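Local structure of malate dehydrogenase (Pyrococcus horikoshii, 1V9N) at residues V26-G31 against E35-V40; A88-D93 against Y102-L107. The protein catalyses the NAD-dependent, reversible oxidation of (S)-malate to oxaloacetate and works as a homodimer in the cytoplasm. One frame throughout, in Å; residues are numbered along the deposited sequence.

Interaction 1 of 2, residues V26-G31 against E35-V40; sequences VLTKLG and EDAKIV
L27 reaches from helix 16-29 across to A37 and V40 on helix 34-49. Two different parts of its side chain do the touching. Near the backbone, its CB meets the methyl of A37, with L27 CB and A37 CB 3.8 Å apart. This contact follows from the backbone position of L27. Farther out, its CD1 branch runs obliquely to the V40 side chain. L27 CD1 lies 3.7 Å from V40 CB and 3.8 Å from V40 CG1, so it rests against the branch point and one methyl. The CG of L27 is anti to its own carbonyl carbon (chi1 -63°), and with chi2 at 179° CD1 extends to V40.

T28 adds its methyl alone. T28 CG2 stands 3.9 Å from A37 CB, so A37 is touched by both L27 and T28. With chi1 at 52°, T28 OG1 is turned back to its own helix, where it hydrogen-bonds to the carbonyl oxygens of V24 and R25.

I67 of helix 60-69 also packs on L27. V40 touches Q98 of helix 97-115. The small A37 lets the backbones come close, with L27 CA and A37 CA 5.8 Å apart. G31, with positive phi, ends helix 16-29 in a Schellman motif, and the short loop from there leads into helix 34-49. The two consecutive helices form an alpha-alpha hairpin packed through apolar side chains.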
ATOM      1  N   VAL A  26      34.393  -5.801  10.883  1.00 23.01           N
ATOM      2  CA  VAL A  26      33.733  -5.922  12.174  1.00 24.16           C
ATOM      3  C   VAL A  26      32.875  -7.183  12.260  1.00 23.28           C
ATOM      4  O   VAL A  26      32.999  -7.968  13.202  1.00 23.78           O
ATOM      5  CB  VAL A  26      32.834  -4.696  12.450  1.00 23.72           C
ATOM      6  CG1 VAL A  26      32.064  -4.889  13.751  1.00 24.43           C
ATOM      7  CG2 VAL A  26      33.675  -3.436  12.513  1.00 24.57           C
ATOM      8  N   LEU A  27      32.015  -7.379  11.265  1.00 21.98           N
ATOM      9  CA  LEU A  27      31.118  -8.528  11.251  1.00 22.37           C
ATOM     10  C   LEU A  27      31.825  -9.876  11.196  1.00 20.88           C
ATOM     11  O   LEU A  27      31.441 -10.800  11.914  1.00 21.62           O
ATOM     12  CB  LEU A  27      30.118  -8.402  10.095  1.00 21.06           C
ATOM     13  CG  LEU A  27      29.173  -7.195  10.192  1.00 23.28           C
ATOM     14  CD1 LEU A  27      28.260  -7.166   8.979  1.00 20.59           C
ATOM     15  CD2 LEU A  27      28.339  -7.274  11.478  1.00 23.21           C
ATOM     16  N   THR A  28      32.847 -10.005  10.353  1.00 20.14           N
ATOM     17  CA  THR A  28      33.559 -11.272  10.264  1.00 20.63           C
ATOM     18  C   THR A  28      34.350 -11.537  11.544  1.00 20.05           C
ATOM     19  O   THR A  28      34.508 -12.681  11.948  1.00 21.69           O
ATOM     20  CB  THR A  28      34.505 -11.324   9.036  1.00 19.76           C
ATOM     21  OG1 THR A  28      35.369 -10.180   9.025  1.00 22.30           O
ATOM     22  CG2 THR A  28      33.683 -11.361   7.754  1.00 20.56           C
ATOM     23  N   LYS A  29      34.830 -10.475  12.183  1.00 21.04           N
ATOM     24  CA  LYS A  29      35.575 -10.599  13.441  1.00 22.66           C
ATOM     25  C   LYS A  29      34.645 -11.151  14.531  1.00 22.25           C
ATOM     26  O   LYS A  29      35.092 -11.796  15.479  1.00 22.48           O
ATOM     27  CB  LYS A  29      36.110  -9.229  13.878  1.00 22.49           C
ATOM     28  CG  LYS A  29      36.906  -9.241  15.189  1.00 24.95           C
ATOM     29  CD  LYS A  29      38.217  -9.994  15.036  1.00 26.44           C
ATOM     30  CE  LYS A  29      39.015 -10.000  16.333  1.00 28.27           C
ATOM     31  NZ  LYS A  29      40.284 -10.755  16.183  1.00 31.61           N
ATOM     32  N   LEU A  30      33.347 -10.894  14.383  1.00 21.37           N
ATOM     33  CA  LEU A  30      32.355 -11.364  15.348  1.00 21.58           C
ATOM     34  C   LEU A  30      31.815 -12.752  14.995  1.00 19.73           C
ATOM     35  O   LEU A  30      30.912 -13.260  15.655  1.00 19.62           O
ATOM     36  CB  LEU A  30      31.198 -10.363  15.446  1.00 21.09           C
ATOM     37  CG  LEU A  30      31.502  -9.046  16.161  1.00 23.71           C
ATOM     38  CD1 LEU A  30      30.419  -8.022  15.863  1.00 22.85           C
ATOM     39  CD2 LEU A  30      31.608  -9.299  17.663  1.00 24.75           C
ATOM     40  N   GLY A  31      32.363 -13.359  13.949  1.00 19.94           N
ATOM     41  CA  GLY A  31      31.933 -14.692  13.569  1.00 19.92           C
ATOM     42  C   GLY A  31      30.918 -14.798  12.444  1.00 20.79           C
ATOM     43  O   GLY A  31      30.469 -15.901  12.122  1.00 21.31           O
ATOM     44  N   GLU A  35      30.346 -14.090   3.438  1.00 23.42           N
ATOM     45  CA  GLU A  35      29.326 -13.783   2.442  1.00 26.60           C
ATOM     46  C   GLU A  35      28.112 -13.111   3.070  1.00 25.56           C
ATOM     47  O   GLU A  35      27.496 -12.237   2.463  1.00 24.76           O
ATOM     48  CB  GLU A  35      28.905 -15.048   1.691  1.00 29.54           C
ATOM     49  CG  GLU A  35      30.009 -15.618   0.800  1.00 36.36           C
ATOM     50  CD  GLU A  35      30.650 -14.560  -0.095  1.00 40.04           C
ATOM     51  OE1 GLU A  35      29.925 -13.924  -0.894  1.00 41.96           O
ATOM     52  OE2 GLU A  35      31.883 -14.363   0.004  1.00 41.73           O
ATOM     53  N   ASP A  36      27.768 -13.513   4.288  1.00 25.29           N
ATOM     54  CA  ASP A  36      26.633 -12.914   4.974  1.00 24.27           C
ATOM     55  C   ASP A  36      27.007 -11.500   5.407  1.00 22.24           C
ATOM     56  O   ASP A  36      26.171 -10.604   5.386  1.00 22.62           O
ATOM     57  CB  ASP A  36      26.226 -13.757   6.187  1.00 25.59           C
ATOM     58  CG  ASP A  36      25.614 -15.090   5.789  1.00 27.96           C
ATOM     59  OD1 ASP A  36      25.244 -15.243   4.607  1.00 28.57           O
ATOM     60  OD2 ASP A  36      25.487 -15.980   6.657  1.00 29.22           O
ATOM     61  N   ALA A  37      28.270 -11.305   5.785  1.00 20.08           N
ATOM     62  CA  ALA A  37      28.753  -9.990   6.200  1.00 18.33           C
ATOM     63  C   ALA A  37      28.673  -9.024   5.022  1.00 18.85           C
ATOM     64  O   ALA A  37      28.345  -7.851   5.189  1.00 18.53           O
ATOM     65  CB  ALA A  37      30.199 -10.087   6.692  1.00 16.61           C
ATOM     66  N   LYS A  38      28.988  -9.521   3.831  1.00 19.21           N
ATOM     67  CA  LYS A  38      28.937  -8.701   2.626  1.00 21.92           C
ATOM     68  C   LYS A  38      27.501  -8.284   2.288  1.00 21.63           C
ATOM     69  O   LYS A  38      27.271  -7.191   1.770  1.00 22.05           O
ATOM     70  CB  LYS A  38      29.569  -9.456   1.448  1.00 22.79           C
ATOM     71  CG  LYS A  38      31.063  -9.686   1.616  1.00 25.17           C
ATOM     72  CD  LYS A  38      31.684 -10.359   0.398  1.00 30.35           C
ATOM     73  CE  LYS A  38      33.189 -10.515   0.576  1.00 31.78           C
ATOM     74  NZ  LYS A  38      33.835 -11.126  -0.619  1.00 34.61           N
ATOM     75  N   ILE A  39      26.536  -9.152   2.582  1.00 21.01           N
ATOM     76  CA  ILE A  39      25.133  -8.828   2.320  1.00 21.22           C
ATOM     77  C   ILE A  39      24.689  -7.713   3.267  1.00 21.11           C
ATOM     78  O   ILE A  39      24.043  -6.756   2.852  1.00 21.32           O
ATOM     79  CB  ILE A  39      24.221 -10.062   2.520  1.00 23.07           C
ATOM     80  CG1 ILE A  39      24.491 -11.093   1.422  1.00 23.08           C
ATOM     81  CG2 ILE A  39      22.757  -9.639   2.503  1.00 22.98           C
ATOM     82  CD1 ILE A  39      23.831 -12.438   1.658  1.00 24.59           C
ATOM     83  N   VAL A  40      25.040  -7.835   4.543  1.00 20.51           N
ATOM     84  CA  VAL A  40      24.671  -6.812   5.518  1.00 18.65           C
ATOM     85  C   VAL A  40      25.305  -5.472   5.136  1.00 19.17           C
ATOM     86  O   VAL A  40      24.634  -4.438   5.114  1.00 18.72           O
ATOM     87  CB  VAL A  40      25.133  -7.207   6.945  1.00 17.04           C
ATOM     88  CG1 VAL A  40      24.750  -6.114   7.939  1.00 17.21           C
ATOM     89  CG2 VAL A  40      24.493  -8.536   7.347  1.00 15.38           C
TER

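Interaction 2 of 2, residues A88-D93 against Y102-L107; sequences ALIDGD and YRSMKL
The chi1 of L107, 178°, sets its CG anti to the backbone N and places the CD2 methyl against A88. L107 CD2 meets the alanine methyl, with L107 CD2 and A88 CB 3.6 Å apart. I90 approaches from the same strand. Its CG1 is anti to the carbonyl carbon (chi1 -57°), and its CD1 lies near the leucine. The gap between I90 CD1 and L107 CD2 is 4.3 Å, a looser touch than that of A88. One branch of L107 therefore serves both strand residues.

S104, three residues earlier, touches I90 with its OG. S104 OG is 4.2 Å from I90 CG1, a van der Waals contact only. The hydroxyl is hydrogen-bonded to the carbonyl oxygen of V100 in its own helix, which satisfies it at this buried place. V120 and A122 of strand 117-125 also pack on both S104 and I90.

Strand 87-91 and helix 97-115 run nearly antiparallel here, at 167°, with their axes 10.2 Å apart. They are the first two elements of a beta-alpha-beta unit completed by strand 117-125. At the strand's end, D91 OD1 accepts from D93 N in the loop that follows, at 3.0 Å, and forms an Asx turn. D91 OD2 makes a salt bridge to R123.

No hydrogen bond crosses between the two segments. The helix is held on the sheet here by apolar contact, while S104 OG is bonded to V100 O and D91 to D93 N and R123.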
ATOM      1  N   ALA A  88       6.206 -19.487  -0.498  1.00 16.68           N
ATOM      2  CA  ALA A  88       6.937 -20.162   0.556  1.00 17.67           C
ATOM      3  C   ALA A  88       6.806 -19.400   1.872  1.00 19.29           C
ATOM      4  O   ALA A  88       6.696 -18.165   1.893  1.00 18.79           O
ATOM      5  CB  ALA A  88       8.403 -20.309   0.177  1.00 17.54           C
ATOM      6  N   LEU A  89       6.778 -20.151   2.966  1.00 17.68           N
ATOM      7  CA  LEU A  89       6.717 -19.575   4.299  1.00 18.72           C
ATOM      8  C   LEU A  89       8.056 -19.979   4.911  1.00 17.77           C
ATOM      9  O   LEU A  89       8.359 -21.161   5.043  1.00 16.87           O
ATOM     10  CB  LEU A  89       5.543 -20.151   5.094  1.00 17.02           C
ATOM     11  CG  LEU A  89       5.510 -19.843   6.595  1.00 21.98           C
ATOM     12  CD1 LEU A  89       5.662 -18.350   6.834  1.00 20.03           C
ATOM     13  CD2 LEU A  89       4.200 -20.355   7.183  1.00 18.09           C
ATOM     14  N   ILE A  90       8.855 -18.984   5.266  1.00 17.22           N
ATOM     15  CA  ILE A  90      10.191 -19.207   5.804  1.00 17.83           C
ATOM     16  C   ILE A  90      10.333 -18.822   7.276  1.00 18.69           C
ATOM     17  O   ILE A  90       9.710 -17.867   7.736  1.00 15.63           O
ATOM     18  CB  ILE A  90      11.224 -18.344   5.019  1.00 20.15           C
ATOM     19  CG1 ILE A  90      11.177 -18.671   3.522  1.00 21.22           C
ATOM     20  CG2 ILE A  90      12.610 -18.508   5.613  1.00 19.44           C
ATOM     21  CD1 ILE A  90      11.466 -20.109   3.175  1.00 24.49           C
ATOM     22  N   ASP A  91      11.156 -19.571   8.006  1.00 17.95           N
ATOM     23  CA  ASP A  91      11.441 -19.243   9.402  1.00 19.40           C
ATOM     24  C   ASP A  91      12.922 -18.852   9.395  1.00 19.09           C
ATOM     25  O   ASP A  91      13.789 -19.664   9.056  1.00 18.80           O
ATOM     26  CB  ASP A  91      11.210 -20.436  10.335  1.00 20.60           C
ATOM     27  CG  ASP A  91      11.325 -20.049  11.808  1.00 23.39           C
ATOM     28  OD1 ASP A  91      12.448 -19.720  12.246  1.00 20.78           O
ATOM     29  OD2 ASP A  91      10.291 -20.055  12.526  1.00 26.08           O
ATOM     30  N   GLY A  92      13.192 -17.599   9.751  1.00 18.79           N
ATOM     31  CA  GLY A  92      14.551 -17.080   9.746  1.00 18.93           C
ATOM     32  C   GLY A  92      15.539 -17.598  10.772  1.00 18.36           C
ATOM     33  O   GLY A  92      16.731 -17.284  10.693  1.00 17.40           O
ATOM     34  N   ASP A  93      15.060 -18.380  11.733  1.00 19.00           N
ATOM     35  CA  ASP A  93      15.926 -18.943  12.767  1.00 19.72           C
ATOM     36  C   ASP A  93      16.778 -17.863  13.441  1.00 18.17           C
ATOM     37  O   ASP A  93      17.932 -18.089  13.777  1.00 18.42           O
ATOM     38  CB  ASP A  93      16.815 -20.031  12.146  1.00 21.81           C
ATOM     39  CG  ASP A  93      17.489 -20.919  13.191  1.00 25.37           C
ATOM     40  OD1 ASP A  93      16.880 -21.175  14.249  1.00 23.31           O
ATOM     41  OD2 ASP A  93      18.626 -21.378  12.940  1.00 27.81           O
ATOM     42  N   TYR A 102      17.551 -11.516   2.109  1.00 16.99           N
ATOM     43  CA  TYR A 102      18.272 -11.780   0.865  1.00 18.26           C
ATOM     44  C   TYR A 102      17.893 -13.150   0.297  1.00 17.00           C
ATOM     45  O   TYR A 102      17.584 -13.278  -0.884  1.00 16.40           O
ATOM     46  CB  TYR A 102      19.782 -11.750   1.110  1.00 19.18           C
ATOM     47  CG  TYR A 102      20.613 -11.963  -0.142  1.00 21.74           C
ATOM     48  CD1 TYR A 102      20.897 -10.900  -1.002  1.00 24.34           C
ATOM     49  CD2 TYR A 102      21.114 -13.223  -0.468  1.00 23.30           C
ATOM     50  CE1 TYR A 102      21.663 -11.083  -2.152  1.00 25.39           C
ATOM     51  CE2 TYR A 102      21.883 -13.420  -1.624  1.00 25.81           C
ATOM     52  CZ  TYR A 102      22.152 -12.339  -2.455  1.00 26.95           C
ATOM     53  OH  TYR A 102      22.930 -12.505  -3.580  1.00 33.03           O
ATOM     54  N   ARG A 103      17.923 -14.172   1.147  1.00 18.71           N
ATOM     55  CA  ARG A 103      17.586 -15.532   0.720  1.00 19.97           C
ATOM     56  C   ARG A 103      16.108 -15.663   0.382  1.00 18.32           C
ATOM     57  O   ARG A 103      15.737 -16.383  -0.553  1.00 18.78           O
ATOM     58  CB  ARG A 103      17.954 -16.551   1.812  1.00 23.04           C
ATOM     59  CG  ARG A 103      19.437 -16.587   2.154  1.00 28.25           C
ATOM     60  CD  ARG A 103      20.279 -16.990   0.952  1.00 34.81           C
ATOM     61  NE  ARG A 103      21.694 -16.677   1.154  1.00 40.11           N
ATOM     62  CZ  ARG A 103      22.637 -16.824   0.228  1.00 41.53           C
ATOM     63  NH1 ARG A 103      22.322 -17.287  -0.976  1.00 41.81           N
ATOM     64  NH2 ARG A 103      23.895 -16.498   0.504  1.00 41.43           N
ATOM     65  N   SER A 104      15.263 -14.974   1.144  1.00 14.82           N
ATOM     66  CA  SER A 104      13.828 -15.014   0.899  1.00 15.35           C
ATOM     67  C   SER A 104      13.491 -14.360  -0.440  1.00 16.28           C
ATOM     68  O   SER A 104      12.679 -14.881  -1.204  1.00 15.34           O
ATOM     69  CB  SER A 104      13.069 -14.292   2.015  1.00 14.55           C
ATOM     70  OG  SER A 104      13.139 -15.009   3.231  1.00 13.60           O
HETATM   71  N   MSE A 105      14.114 -13.220  -0.727  1.00 16.69           N
HETATM   72  CA  MSE A 105      13.845 -12.525  -1.980  1.00 18.80           C
HETATM   73  C   MSE A 105      14.399 -13.306  -3.170  1.00 18.23           C
HETATM   74  O   MSE A 105      13.784 -13.329  -4.230  1.00 18.09           O
HETATM   75  CB  MSE A 105      14.429 -11.105  -1.955  1.00 21.66           C
HETATM   76  CG  MSE A 105      14.155 -10.305  -3.229  1.00 25.19           C
HETATM   77 SE   MSE A 105      12.266 -10.271  -3.761  1.00 32.89          SE
HETATM   78  CE  MSE A 105      11.722  -8.632  -2.898  1.00 25.56           C
ATOM     79  N   LYS A 106      15.560 -13.935  -2.996  1.00 18.50           N
ATOM     80  CA  LYS A 106      16.150 -14.744  -4.064  1.00 17.68           C
ATOM     81  C   LYS A 106      15.180 -15.870  -4.427  1.00 17.24           C
ATOM     82  O   LYS A 106      15.005 -16.194  -5.597  1.00 17.21           O
ATOM     83  CB  LYS A 106      17.485 -15.357  -3.615  1.00 18.21           C
ATOM     84  CG  LYS A 106      18.678 -14.420  -3.690  1.00 22.42           C
ATOM     85  CD  LYS A 106      18.999 -14.061  -5.139  1.00 26.51           C
ATOM     86  CE  LYS A 106      20.209 -13.138  -5.235  1.00 30.40           C
ATOM     87  NZ  LYS A 106      20.593 -12.849  -6.653  1.00 32.45           N
ATOM     88  N   LEU A 107      14.546 -16.463  -3.419  1.00 16.05           N
ATOM     89  CA  LEU A 107      13.593 -17.546  -3.658  1.00 16.41           C
ATOM     90  C   LEU A 107      12.336 -17.029  -4.359  1.00 16.24           C
ATOM     91  O   LEU A 107      11.793 -17.694  -5.243  1.00 15.71           O
ATOM     92  CB  LEU A 107      13.206 -18.227  -2.341  1.00 16.64           C
ATOM     93  CG  LEU A 107      12.168 -19.349  -2.451  1.00 19.30           C
ATOM     94  CD1 LEU A 107      12.731 -20.497  -3.294  1.00 19.78           C
ATOM     95  CD2 LEU A 107      11.803 -19.841  -1.055  1.00 19.50           C
TER

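In the fold
Both interactions are apolar, and neither has a hydrogen bond between its segments. In each, three of the four touching residues are buried; the partly exposed ones are T28 in interaction 1 and L107 in interaction 2. Interaction 1 joins two consecutive helices, where a small alanine allows close approach. Interaction 2 sets a helix against a strand of the mixed sheet, at a wider spacing. They share no element, yet I39 CD1 of helix 34-49 lies 3.5 Å from Y102 CD2 of helix 97-115. Helix 97-115 thus meets both sheet and helical hairpin. I291 of the second subunit packs on L89, on the strand's other side; no other chain of the dimer touches interaction 1.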